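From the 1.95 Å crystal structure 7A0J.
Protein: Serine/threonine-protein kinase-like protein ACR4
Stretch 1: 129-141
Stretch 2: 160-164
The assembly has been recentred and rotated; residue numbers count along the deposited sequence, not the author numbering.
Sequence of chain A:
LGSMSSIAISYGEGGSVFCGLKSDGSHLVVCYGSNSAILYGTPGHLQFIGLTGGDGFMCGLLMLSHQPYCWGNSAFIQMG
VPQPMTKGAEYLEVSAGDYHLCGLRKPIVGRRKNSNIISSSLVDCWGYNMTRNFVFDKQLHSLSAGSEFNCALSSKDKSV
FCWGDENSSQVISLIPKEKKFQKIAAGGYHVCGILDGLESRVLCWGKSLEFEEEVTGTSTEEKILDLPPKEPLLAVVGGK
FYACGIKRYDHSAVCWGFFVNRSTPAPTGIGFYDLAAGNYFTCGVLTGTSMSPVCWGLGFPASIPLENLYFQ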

# COMPACT_ATOMS: atom_id res chain seq x y z
N ASN A 129 -2.78 -1.14 -19.07
CA ASN A 129 -4.16 -1.65 -19.25
C ASN A 129 -5.05 -1.20 -18.08
O ASN A 129 -5.95 -1.98 -17.69
CB ASN A 129 -4.18 -3.17 -19.40
N MET A 130 -4.81 -0.00 -17.54
CA MET A 130 -5.62 0.58 -16.43
C MET A 130 -5.36 2.09 -16.33
O MET A 130 -5.10 2.58 -15.21
CB MET A 130 -5.31 -0.11 -15.10
CG MET A 130 -6.43 -0.00 -14.08
SD MET A 130 -6.25 -1.18 -12.72
CE MET A 130 -7.52 -0.60 -11.60
N THR A 131 -5.42 2.81 -17.46
CA THR A 131 -5.43 4.29 -17.55
C THR A 131 -6.89 4.74 -17.73
O THR A 131 -7.27 5.10 -18.86
CB THR A 131 -4.51 4.79 -18.67
OG1 THR A 131 -3.22 4.20 -18.47
CG2 THR A 131 -4.37 6.30 -18.70
N ARG A 132 -7.66 4.72 -16.63
CA ARG A 132 -9.14 4.84 -16.62
C ARG A 132 -9.57 5.87 -15.57
O ARG A 132 -8.86 6.02 -14.56
CB ARG A 132 -9.76 3.47 -16.32
CG ARG A 132 -9.65 2.47 -17.47
CD ARG A 132 -10.94 2.22 -18.24
NE ARG A 132 -11.92 3.30 -18.17
CZ ARG A 132 -13.02 3.30 -17.42
NH1 ARG A 132 -13.83 4.35 -17.45
NH2 ARG A 132 -13.32 2.27 -16.65
N ASN A 133 -10.70 6.55 -15.82
CA ASN A 133 -11.36 7.50 -14.88
C ASN A 133 -12.68 6.87 -14.41
O ASN A 133 -13.69 7.00 -15.12
CB ASN A 133 -11.60 8.86 -15.54
CG ASN A 133 -10.33 9.51 -16.04
OD1 ASN A 133 -10.22 9.85 -17.21
ND2 ASN A 133 -9.36 9.68 -15.16
N PHE A 134 -12.65 6.19 -13.25
CA PHE A 134 -13.80 5.46 -12.66
C PHE A 134 -14.68 6.44 -11.87
O PHE A 134 -14.13 7.27 -11.12
CB PHE A 134 -13.33 4.32 -11.76
CG PHE A 134 -12.49 3.27 -12.44
CD1 PHE A 134 -13.08 2.26 -13.19
CD2 PHE A 134 -11.11 3.28 -12.32
CE1 PHE A 134 -12.30 1.30 -13.81
CE2 PHE A 134 -10.33 2.31 -12.94
CZ PHE A 134 -10.93 1.32 -13.68
N VAL A 135 -16.00 6.33 -12.04
CA VAL A 135 -17.04 7.06 -11.26
C VAL A 135 -17.99 6.02 -10.65
O VAL A 135 -18.88 5.54 -11.37
CB VAL A 135 -17.80 8.08 -12.13
CG1 VAL A 135 -18.83 8.86 -11.33
CG2 VAL A 135 -16.85 9.04 -12.84
N PHE A 136 -17.77 5.67 -9.38
CA PHE A 136 -18.55 4.64 -8.63
C PHE A 136 -19.75 5.31 -7.96
O PHE A 136 -19.79 6.55 -7.88
CB PHE A 136 -17.65 3.92 -7.62
CG PHE A 136 -16.44 3.26 -8.22
CD1 PHE A 136 -16.57 2.25 -9.16
CD2 PHE A 136 -15.16 3.63 -7.84
CE1 PHE A 136 -15.46 1.64 -9.72
CE2 PHE A 136 -14.04 3.02 -8.39
CZ PHE A 136 -14.19 2.02 -9.32
N ASP A 137 -20.70 4.49 -7.49
CA ASP A 137 -22.01 4.93 -6.93
C ASP A 137 -21.96 4.94 -5.39
O ASP A 137 -23.03 5.12 -4.78
CB ASP A 137 -23.15 4.04 -7.45
CG ASP A 137 -22.96 2.55 -7.20
OD1 ASP A 137 -22.09 2.20 -6.38
OD2 ASP A 137 -23.69 1.76 -7.82
N LYS A 138 -20.78 4.76 -4.80
CA LYS A 138 -20.56 4.75 -3.33
C LYS A 138 -19.37 5.65 -2.97
O LYS A 138 -18.48 5.83 -3.83
CB LYS A 138 -20.27 3.33 -2.82
CG LYS A 138 -21.44 2.36 -2.87
CD LYS A 138 -21.18 1.05 -2.14
CE LYS A 138 -19.96 0.31 -2.64
NZ LYS A 138 -20.06 0.01 -4.09
N GLN A 139 -19.35 6.16 -1.73
CA GLN A 139 -18.18 6.84 -1.12
C GLN A 139 -17.16 5.77 -0.71
O GLN A 139 -17.56 4.82 -0.02
CB GLN A 139 -18.63 7.68 0.08
CG GLN A 139 -19.52 8.86 -0.30
CD GLN A 139 -18.79 9.89 -1.12
OE1 GLN A 139 -17.67 10.27 -0.82
NE2 GLN A 139 -19.44 10.36 -2.18
N LEU A 140 -15.91 5.91 -1.15
CA LEU A 140 -14.82 4.93 -0.92
C LEU A 140 -13.66 5.59 -0.17
O LEU A 140 -13.47 6.81 -0.32
CB LEU A 140 -14.34 4.38 -2.27
CG LEU A 140 -15.39 3.68 -3.13
CD1 LEU A 140 -14.83 3.38 -4.51
CD2 LEU A 140 -15.88 2.40 -2.46
N HIS A 141 -12.92 4.79 0.60
CA HIS A 141 -11.62 5.16 1.23
C HIS A 141 -10.75 3.90 1.34
O HIS A 141 -11.21 2.82 0.91
CB HIS A 141 -11.84 5.85 2.58
CG HIS A 141 -12.47 4.98 3.61
ND1 HIS A 141 -11.72 4.30 4.56
CD2 HIS A 141 -13.76 4.67 3.86
CE1 HIS A 141 -12.52 3.62 5.34
NE2 HIS A 141 -13.78 3.82 4.94
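Stretch 2, residues 160-164: VFCWG

Stretch 2 lies on stretch 1 as an extended strand, Val160 to Trp163, running roughly antiparallel to the strand around Asn133-Val135: the N-to-C directions differ by 147° and the axes come no closer than 11.2 Å. That spacing is filled by side chains, and no hydrogen bond crosses between the stretches. Strand alternation sets the pattern. Phe161 and Trp163 point toward stretch 1, whereas Val160 and Cys162 point away; opposite them, Phe134 and Phe136 point toward stretch 2, and past the corner at Asp137-Lys138 so does Leu140.

Phe161 takes chi1 t (168°) with chi2 72°, which presents its ring edge to the face of Phe136: Phe161 CZ lies 3.4 Å from Phe136 CE1, with the planes at 79°. Phe136 (chi1 m, -57°) also turns its own edge to the face of Trp163, Phe136 CZ reaching Trp163 CD2 at 3.6 Å, so it links the two aromatic residues of stretch 2. Trp163, chi1 p (66°) and chi2 90°, directs its five-membered ring edge to the face of Phe134 (chi1 m), with Trp163 NE1 3.7 Å from Phe134 CE2.

Met130, t at all three chi angles, is fully extended and brings CE to 3.4 Å from Trp163 NE1 and 4.0 Å from Gly164 CA. An ideal CB on Gly164 would lie just 3.3 Å from Met130 CE and would also jam against the preceding carbonyl O; the backbone there by itself calls for glycine.

At the other end, Lys138 (m, t, m, m) curls its chain so that NZ sits over the Phe161 face, 4.5 Å from the ring centroid, a cation-pi contact; the same NZ makes a long salt bridge to Asp137 OD1 at 3.8 Å. Leu140 (m, t) packs CD1 4.0 Å from Phe161 CD2.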

# COMPACT_ATOMS: atom_id res chain seq x y z
N VAL A 160 -16.06 -4.18 1.43
CA VAL A 160 -14.89 -4.18 0.50
C VAL A 160 -15.41 -4.21 -0.94
O VAL A 160 -16.34 -4.99 -1.22
CB VAL A 160 -13.91 -5.33 0.79
CG1 VAL A 160 -14.48 -6.70 0.44
CG2 VAL A 160 -12.58 -5.11 0.08
N PHE A 161 -14.82 -3.38 -1.80
CA PHE A 161 -15.16 -3.24 -3.24
C PHE A 161 -13.86 -3.22 -4.05
O PHE A 161 -12.96 -2.42 -3.71
CB PHE A 161 -15.99 -1.98 -3.47
CG PHE A 161 -16.16 -1.58 -4.92
CD1 PHE A 161 -16.97 -2.32 -5.76
CD2 PHE A 161 -15.50 -0.47 -5.43
CE1 PHE A 161 -17.13 -1.95 -7.09
CE2 PHE A 161 -15.66 -0.11 -6.75
CZ PHE A 161 -16.47 -0.85 -7.59
N CYS A 162 -13.76 -4.08 -5.07
CA CYS A 162 -12.56 -4.24 -5.94
C CYS A 162 -12.99 -4.15 -7.42
O CYS A 162 -14.14 -4.51 -7.72
CB CYS A 162 -11.85 -5.55 -5.66
SG CYS A 162 -11.44 -5.79 -3.91
N TRP A 163 -12.08 -3.68 -8.28
CA TRP A 163 -12.32 -3.43 -9.73
C TRP A 163 -11.04 -3.68 -10.53
O TRP A 163 -10.02 -4.07 -9.92
CB TRP A 163 -12.84 -2.00 -9.93
CG TRP A 163 -11.83 -0.94 -9.58
CD1 TRP A 163 -10.91 -0.37 -10.41
CD2 TRP A 163 -11.63 -0.34 -8.28
NE1 TRP A 163 -10.16 0.54 -9.73
CE2 TRP A 163 -10.58 0.59 -8.42
CE3 TRP A 163 -12.23 -0.50 -7.03
CZ2 TRP A 163 -10.12 1.35 -7.35
CZ3 TRP A 163 -11.78 0.26 -5.97
CH2 TRP A 163 -10.74 1.18 -6.13
N GLY A 164 -11.09 -3.44 -11.85
CA GLY A 164 -9.95 -3.52 -12.77
C GLY A 164 -10.07 -4.69 -13.73
O GLY A 164 -9.27 -5.64 -13.57